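Local coordinates for protein beta-lactamase Mb2281c (Mycobacterium bovis, PDB 3I7J) that probably hydrolyses beta-lactams or related amide or ester substrates as a serine hydrolase of the beta-lactamase family, at residues Thr32-Val46 and Ala145-Phe159. Sequence-based numbering, arbitrary orientation.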
ATOM      1  N   THR A  32      19.149   3.386   3.979  1.00 11.83           N
ATOM      2  CA  THR A  32      18.194   2.455   3.390  1.00  9.44           C
ATOM      3  C   THR A  32      18.153   1.099   4.108  1.00 15.42           C
ATOM      4  O   THR A  32      17.328   0.239   3.791  1.00 15.65           O
ATOM      5  CB  THR A  32      18.491   2.235   1.884  1.00  7.82           C
ATOM      6  OG1 THR A  32      19.793   1.664   1.726  1.00 15.02           O
ATOM      7  CG2 THR A  32      18.437   3.551   1.137  1.00  6.59           C
ATOM      8  N   ALA A  33      19.035   0.919   5.085  1.00  9.53           N
ATOM      9  CA  ALA A  33      19.084  -0.317   5.853  1.00 12.16           C
ATOM     10  C   ALA A  33      18.387  -0.132   7.205  1.00 15.32           C
ATOM     11  O   ALA A  33      18.145  -1.098   7.928  1.00 19.46           O
ATOM     12  CB  ALA A  33      20.539  -0.750   6.068  1.00 11.75           C
ATOM     13  N   ARG A  34      18.065   1.112   7.544  1.00 13.71           N
ATOM     14  CA  ARG A  34      17.395   1.415   8.805  1.00 13.17           C
ATOM     15  C   ARG A  34      15.944   0.922   8.833  1.00 14.97           C
ATOM     16  O   ARG A  34      15.180   1.160   7.896  1.00 13.83           O
ATOM     17  CB  ARG A  34      17.429   2.927   9.071  1.00 11.02           C
ATOM     18  CG  ARG A  34      16.562   3.345  10.242  1.00 15.43           C
ATOM     19  CD  ARG A  34      16.843   4.752  10.713  1.00 15.23           C
ATOM     20  NE  ARG A  34      15.943   5.129  11.793  1.00 18.04           N
ATOM     21  CZ  ARG A  34      16.175   6.112  12.656  1.00 30.31           C
ATOM     22  NH1 ARG A  34      17.289   6.828  12.573  1.00 19.57           N
ATOM     23  NH2 ARG A  34      15.291   6.376  13.608  1.00 29.32           N
ATOM     24  N   VAL A  35      15.570   0.248   9.918  1.00 10.53           N
ATOM     25  CA  VAL A  35      14.216  -0.276  10.078  1.00 11.51           C
ATOM     26  C   VAL A  35      13.218   0.799  10.512  1.00 16.13           C
ATOM     27  O   VAL A  35      13.469   1.540  11.458  1.00 19.91           O
ATOM     28  CB  VAL A  35      14.169  -1.405  11.126  1.00 14.91           C
ATOM     29  CG1 VAL A  35      12.724  -1.744  11.439  1.00 15.09           C
ATOM     30  CG2 VAL A  35      14.899  -2.645  10.609  1.00 11.39           C
ATOM     31  N   PHE A  36      12.075   0.855   9.835  1.00 13.11           N
ATOM     32  CA  PHE A  36      11.036   1.842  10.134  1.00 10.08           C
ATOM     33  C   PHE A  36       9.673   1.164  10.343  1.00 16.74           C
ATOM     34  O   PHE A  36       9.393   0.116   9.753  1.00 15.44           O
ATOM     35  CB  PHE A  36      10.901   2.825   8.960  1.00 10.57           C
ATOM     36  CG  PHE A  36      12.027   3.825   8.842  1.00 21.92           C
ATOM     37  CD1 PHE A  36      11.977   5.033   9.531  1.00 16.08           C
ATOM     38  CD2 PHE A  36      13.111   3.582   8.001  1.00 12.34           C
ATOM     39  CE1 PHE A  36      12.988   5.984   9.381  1.00 17.91           C
ATOM     40  CE2 PHE A  36      14.128   4.527   7.844  1.00 16.59           C
ATOM     41  CZ  PHE A  36      14.064   5.731   8.535  1.00 13.80           C
ATOM     42  N   ALA A  37       8.824   1.751  11.181  1.00 15.61           N
ATOM     43  CA  ALA A  37       7.487   1.200  11.377  1.00 20.80           C
ATOM     44  C   ALA A  37       6.761   1.660  10.119  1.00 20.57           C
ATOM     45  O   ALA A  37       6.885   2.821   9.723  1.00 16.91           O
ATOM     46  CB  ALA A  37       6.824   1.798  12.624  1.00 13.20           C
ATOM     47  N   LEU A  38       6.003   0.769   9.491  1.00 23.41           N
ATOM     48  CA  LEU A  38       5.312   1.125   8.256  1.00 17.76           C
ATOM     49  C   LEU A  38       3.881   1.588   8.414  1.00 20.33           C
ATOM     50  O   LEU A  38       3.339   2.246   7.526  1.00 12.57           O
ATOM     51  CB  LEU A  38       5.313  -0.059   7.296  1.00 19.93           C
ATOM     52  CG  LEU A  38       6.664  -0.645   6.919  1.00 14.00           C
ATOM     53  CD1 LEU A  38       6.448  -1.667   5.816  1.00 19.72           C
ATOM     54  CD2 LEU A  38       7.601   0.466   6.451  1.00 16.36           C
ATOM     55  N   ALA A  39       3.274   1.252   9.547  1.00 15.86           N
ATOM     56  CA  ALA A  39       1.876   1.595   9.789  1.00 18.48           C
ATOM     57  C   ALA A  39       1.098   1.061   8.581  1.00 15.60           C
ATOM     58  O   ALA A  39       1.342  -0.063   8.153  1.00 11.73           O
ATOM     59  CB  ALA A  39       1.699   3.118   9.929  1.00  9.90           C
ATOM     60  N   SER A  40       0.194   1.859   8.020  1.00 18.79           N
ATOM     61  CA  SER A  40      -0.609   1.417   6.875  1.00 17.38           C
ATOM     62  C   SER A  40       0.151   1.098   5.590  1.00 15.48           C
ATOM     63  O   SER A  40      -0.438   0.625   4.618  1.00  8.57           O
ATOM     64  CB  SER A  40      -1.706   2.438   6.567  1.00 15.05           C
ATOM     65  OG  SER A  40      -2.742   2.348   7.517  1.00 17.31           O
ATOM     66  N   VAL A  41       1.448   1.377   5.561  1.00 11.17           N
ATOM     67  CA  VAL A  41       2.207   1.034   4.372  1.00 11.96           C
ATOM     68  C   VAL A  41       2.313  -0.493   4.418  1.00 17.92           C
ATOM     69  O   VAL A  41       2.833  -1.137   3.502  1.00 17.18           O
ATOM     70  CB  VAL A  41       3.610   1.701   4.373  1.00 17.84           C
ATOM     71  CG1 VAL A  41       4.429   1.236   3.169  1.00  6.99           C
ATOM     72  CG2 VAL A  41       3.445   3.229   4.314  1.00 13.54           C
ATOM     73  N   THR A  42       1.805  -1.064   5.507  1.00 11.00           N
ATOM     74  CA  THR A  42       1.781  -2.506   5.692  1.00 14.37           C
ATOM     75  C   THR A  42       0.784  -3.102   4.707  1.00  9.99           C
ATOM     76  O   THR A  42       1.018  -4.164   4.138  1.00 13.22           O
ATOM     77  CB  THR A  42       1.294  -2.903   7.117  1.00 15.48           C
ATOM     78  OG1 THR A  42       2.268  -2.516   8.092  1.00 16.45           O
ATOM     79  CG2 THR A  42       1.051  -4.418   7.209  1.00  6.78           C
ATOM     80  N   LYS A  43      -0.326  -2.404   4.502  1.00 11.24           N
ATOM     81  CA  LYS A  43      -1.385  -2.895   3.630  1.00 10.86           C
ATOM     82  C   LYS A  43      -0.979  -3.402   2.255  1.00  8.28           C
ATOM     83  O   LYS A  43      -1.414  -4.467   1.847  1.00 11.38           O
ATOM     84  CB  LYS A  43      -2.498  -1.839   3.532  1.00  7.75           C
ATOM     85  CG  LYS A  43      -3.251  -1.673   4.862  1.00 12.88           C
ATOM     86  CD  LYS A  43      -4.614  -0.991   4.721  1.00 11.81           C
ATOM     87  CE  LYS A  43      -5.385  -1.022   6.047  1.00 11.82           C
ATOM     88  NZ  LYS A  43      -4.713  -0.236   7.142  1.00  7.43           N
ATOM     89  N   PRO A  44      -0.131  -2.663   1.526  1.00 14.44           N
ATOM     90  CA  PRO A  44       0.264  -3.150   0.199  1.00 11.96           C
ATOM     91  C   PRO A  44       0.961  -4.513   0.282  1.00 10.76           C
ATOM     92  O   PRO A  44       0.829  -5.348  -0.621  1.00  7.33           O
ATOM     93  CB  PRO A  44       1.191  -2.044  -0.316  1.00  8.61           C
ATOM     94  CG  PRO A  44       0.656  -0.816   0.375  1.00 12.51           C
ATOM     95  CD  PRO A  44       0.428  -1.326   1.785  1.00  6.31           C
ATOM     96  N   LEU A  45       1.691  -4.742   1.370  1.00  8.60           N
ATOM     97  CA  LEU A  45       2.395  -6.009   1.552  1.00 11.59           C
ATOM     98  C   LEU A  45       1.386  -7.132   1.785  1.00 11.78           C
ATOM     99  O   LEU A  45       1.478  -8.204   1.179  1.00  9.26           O
ATOM    100  CB  LEU A  45       3.364  -5.921   2.739  1.00 10.41           C
ATOM    101  CG  LEU A  45       4.509  -4.906   2.646  1.00  7.33           C
ATOM    102  CD1 LEU A  45       5.306  -4.928   3.942  1.00 10.77           C
ATOM    103  CD2 LEU A  45       5.425  -5.250   1.468  1.00 11.53           C
ATOM    104  N   VAL A  46       0.422  -6.884   2.665  1.00 10.68           N
ATOM    105  CA  VAL A  46      -0.598  -7.877   2.968  1.00 10.37           C
ATOM    106  C   VAL A  46      -1.463  -8.108   1.737  1.00  9.61           C
ATOM    107  O   VAL A  46      -1.841  -9.245   1.438  1.00  9.99           O
ATOM    108  CB  VAL A  46      -1.483  -7.419   4.158  1.00 12.55           C
ATOM    109  CG1 VAL A  46      -2.635  -8.394   4.371  1.00  7.34           C
ATOM    110  CG2 VAL A  46      -0.638  -7.327   5.421  1.00  9.82           C
ATOM    111  N   ALA A 145      -2.486  -7.023  10.763  1.00 11.26           N
ATOM    112  CA  ALA A 145      -2.362  -7.107   9.308  1.00  9.32           C
ATOM    113  C   ALA A 145      -2.553  -5.772   8.607  1.00 11.29           C
ATOM    114  O   ALA A 145      -2.166  -5.613   7.450  1.00 13.33           O
ATOM    115  CB  ALA A 145      -3.369  -8.106   8.765  1.00  8.75           C
ATOM    116  N   GLY A 146      -3.159  -4.813   9.294  1.00  8.87           N
ATOM    117  CA  GLY A 146      -3.377  -3.533   8.661  1.00  6.81           C
ATOM    118  C   GLY A 146      -2.363  -2.451   8.981  1.00 11.31           C
ATOM    119  O   GLY A 146      -2.418  -1.382   8.376  1.00 10.63           O
ATOM    120  N   PHE A 147      -1.405  -2.722   9.867  1.00 11.58           N
ATOM    121  CA  PHE A 147      -0.464  -1.671  10.255  1.00 13.63           C
ATOM    122  C   PHE A 147       0.776  -2.103  11.034  1.00 10.78           C
ATOM    123  O   PHE A 147       1.582  -1.252  11.414  1.00 15.72           O
ATOM    124  CB  PHE A 147      -1.223  -0.682  11.126  1.00 14.36           C
ATOM    125  CG  PHE A 147      -1.849  -1.331  12.328  1.00 14.47           C
ATOM    126  CD1 PHE A 147      -1.126  -1.486  13.510  1.00 15.71           C
ATOM    127  CD2 PHE A 147      -3.132  -1.871  12.249  1.00 19.42           C
ATOM    128  CE1 PHE A 147      -1.667  -2.174  14.601  1.00 13.96           C
ATOM    129  CE2 PHE A 147      -3.690  -2.564  13.328  1.00 15.43           C
ATOM    130  CZ  PHE A 147      -2.954  -2.717  14.510  1.00 16.07           C
ATOM    131  N   GLY A 148       0.938  -3.398  11.280  1.00 11.76           N
ATOM    132  CA  GLY A 148       2.066  -3.849  12.078  1.00  6.14           C
ATOM    133  C   GLY A 148       3.358  -4.247  11.403  1.00 11.36           C
ATOM    134  O   GLY A 148       4.258  -4.748  12.069  1.00 14.04           O
ATOM    135  N   ALA A 149       3.472  -4.038  10.099  1.00 12.04           N
ATOM    136  CA  ALA A 149       4.699  -4.414   9.415  1.00 12.67           C
ATOM    137  C   ALA A 149       5.847  -3.439   9.676  1.00 18.91           C
ATOM    138  O   ALA A 149       5.653  -2.245   9.930  1.00 14.72           O
ATOM    139  CB  ALA A 149       4.452  -4.540   7.922  1.00 12.20           C
ATOM    140  N   THR A 150       7.047  -3.991   9.611  1.00 12.68           N
ATOM    141  CA  THR A 150       8.285  -3.270   9.821  1.00 13.98           C
ATOM    142  C   THR A 150       9.152  -3.584   8.594  1.00 11.47           C
ATOM    143  O   THR A 150       9.159  -4.716   8.118  1.00  9.29           O
ATOM    144  CB  THR A 150       8.955  -3.782  11.131  1.00 13.50           C
ATOM    145  OG1 THR A 150       8.592  -2.926  12.220  1.00 16.48           O
ATOM    146  CG2 THR A 150      10.434  -3.843  11.001  1.00 24.94           C
ATOM    147  N   SER A 151       9.874  -2.594   8.077  1.00 11.69           N
ATOM    148  CA  SER A 151      10.705  -2.819   6.901  1.00 12.16           C
ATOM    149  C   SER A 151      11.747  -1.716   6.720  1.00 15.15           C
ATOM    150  O   SER A 151      11.865  -0.811   7.551  1.00 13.35           O
ATOM    151  CB  SER A 151       9.809  -2.916   5.655  1.00  6.06           C
ATOM    152  OG  SER A 151      10.539  -3.351   4.523  1.00 18.06           O
ATOM    153  N   THR A 152      12.496  -1.802   5.621  1.00 16.65           N
ATOM    154  CA  THR A 152      13.552  -0.839   5.288  1.00 10.17           C
ATOM    155  C   THR A 152      13.315  -0.282   3.896  1.00  8.75           C
ATOM    156  O   THR A 152      12.572  -0.867   3.117  1.00  9.15           O
ATOM    157  CB  THR A 152      14.926  -1.526   5.259  1.00 12.33           C
ATOM    158  OG1 THR A 152      14.933  -2.510   4.212  1.00 13.36           O
ATOM    159  CG2 THR A 152      15.218  -2.211   6.589  1.00  4.06           C
ATOM    160  N   VAL A 153      13.946   0.844   3.572  1.00 13.80           N
ATOM    161  CA  VAL A 153      13.762   1.413   2.241  1.00  8.39           C
ATOM    162  C   VAL A 153      14.302   0.453   1.175  1.00 10.45           C
ATOM    163  O   VAL A 153      13.739   0.351   0.085  1.00  9.99           O
ATOM    164  CB  VAL A 153      14.452   2.793   2.109  1.00 11.91           C
ATOM    165  CG1 VAL A 153      14.340   3.306   0.671  1.00 12.08           C
ATOM    166  CG2 VAL A 153      13.786   3.783   3.056  1.00  5.75           C
ATOM    167  N   ALA A 154      15.381  -0.257   1.496  1.00  5.62           N
ATOM    168  CA  ALA A 154      15.979  -1.214   0.564  1.00  9.41           C
ATOM    169  C   ALA A 154      14.991  -2.326   0.214  1.00 13.66           C
ATOM    170  O   ALA A 154      14.848  -2.702  -0.952  1.00 14.80           O
ATOM    171  CB  ALA A 154      17.247  -1.822   1.170  1.00  7.33           C
ATOM    172  N   ASP A 155      14.332  -2.869   1.236  1.00 13.98           N
ATOM    173  CA  ASP A 155      13.346  -3.928   1.036  1.00 12.24           C
ATOM    174  C   ASP A 155      12.132  -3.384   0.280  1.00 11.79           C
ATOM    175  O   ASP A 155      11.614  -4.036  -0.627  1.00  7.98           O
ATOM    176  CB  ASP A 155      12.883  -4.507   2.380  1.00 13.91           C
ATOM    177  CG  ASP A 155      13.772  -5.628   2.874  1.00 13.79           C
ATOM    178  OD1 ASP A 155      14.895  -5.784   2.339  1.00 11.52           O
ATOM    179  OD2 ASP A 155      13.350  -6.347   3.810  1.00 10.98           O
ATOM    180  N   LEU A 156      11.675  -2.192   0.653  1.00  7.39           N
ATOM    181  CA  LEU A 156      10.522  -1.610  -0.019  1.00  7.75           C
ATOM    182  C   LEU A 156      10.856  -1.254  -1.455  1.00 10.40           C
ATOM    183  O   LEU A 156       9.980  -1.258  -2.322  1.00 11.73           O
ATOM    184  CB  LEU A 156      10.024  -0.374   0.721  1.00  4.24           C
ATOM    185  CG  LEU A 156       9.308  -0.635   2.040  1.00  9.98           C
ATOM    186  CD1 LEU A 156       8.611   0.653   2.452  1.00 12.71           C
ATOM    187  CD2 LEU A 156       8.272  -1.756   1.885  1.00 17.42           C
ATOM    188  N   ALA A 157      12.127  -0.945  -1.701  1.00  9.25           N
ATOM    189  CA  ALA A 157      12.594  -0.596  -3.040  1.00 12.91           C
ATOM    190  C   ALA A 157      12.424  -1.814  -3.943  1.00 10.17           C
ATOM    191  O   ALA A 157      11.998  -1.695  -5.092  1.00 12.69           O
ATOM    192  CB  ALA A 157      14.060  -0.182  -2.988  1.00  9.82           C
ATOM    193  N   VAL A 158      12.770  -2.982  -3.408  1.00 10.27           N
ATOM    194  CA  VAL A 158      12.637  -4.244  -4.124  1.00 13.16           C
ATOM    195  C   VAL A 158      11.147  -4.498  -4.367  1.00  8.84           C
ATOM    196  O   VAL A 158      10.747  -4.924  -5.451  1.00 11.58           O
ATOM    197  CB  VAL A 158      13.224  -5.417  -3.296  1.00 20.60           C
ATOM    198  CG1 VAL A 158      12.955  -6.742  -3.993  1.00 29.97           C
ATOM    199  CG2 VAL A 158      14.727  -5.218  -3.100  1.00 26.99           C
ATOM    200  N   PHE A 159      10.328  -4.227  -3.352  1.00 13.04           N
ATOM    201  CA  PHE A 159       8.885  -4.420  -3.460  1.00 11.46           C
ATOM    202  C   PHE A 159       8.336  -3.540  -4.575  1.00 15.14           C
ATOM    203  O   PHE A 159       7.571  -4.005  -5.428  1.00 11.61           O
ATOM    204  CB  PHE A 159       8.193  -4.089  -2.131  1.00  9.19           C
ATOM    205  CG  PHE A 159       6.735  -4.459  -2.102  1.00 18.20           C
ATOM    206  CD1 PHE A 159       6.334  -5.791  -2.235  1.00 10.03           C
ATOM    207  CD2 PHE A 159       5.761  -3.483  -1.952  1.00  9.34           C
ATOM    208  CE1 PHE A 159       4.981  -6.146  -2.216  1.00  9.97           C
ATOM    209  CE2 PHE A 159       4.406  -3.828  -1.933  1.00 15.34           C
ATOM    210  CZ  PHE A 159       4.016  -5.168  -2.067  1.00  8.63           C
TER
HETATM  211  O   HOH W   1      15.445   2.505   5.540  1.00  5.64           O
HETATM  212  O   HOH W   2       4.078  -0.735  11.707  1.00 15.90           O
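At the probable SxxK active-site corner of a serine beta-lactamase fold, K43, at the start of helix 42-56, gives NZ to G146 O at 2.8 Å, in the loop leading into strand 149-151. The lysine chain runs extended and bends at its last torsion (chi4 64°), which brings NZ to that carbonyl from 20° outside its plane; NZ and S40 OG also each bond Y99 OH. The preceding residue, T42, takes the N-H of A149 on OG1 (2.8 Å) and donates from it to A39 O (2.6 Å), while its CG2 presses on A149 CB. Strands 36-37 and 149-151 pair antiparallel through F36 N to S151 O (2.8 Å, nearly straight) and the return bond S151 N to F36 O; L38 N to A149 O continues the pairing. Apolar packing joins strands and helices: L38 CD1 lies on S151 CB, CD2 meets L156 CD1, and L45 CD2 sits 3.6 Å above the centre of the F159 ring, a CH-pi contact. At the far end A154 N reaches a lone pair of T32 O (3.1 Å), beside T152, whose OG1 N-caps helix 153-164. Serine and lysine three residues apart at a helix start, both bonded to a tyrosine hydroxyl, resemble class C beta-lactamases and related penicillin-binding proteins.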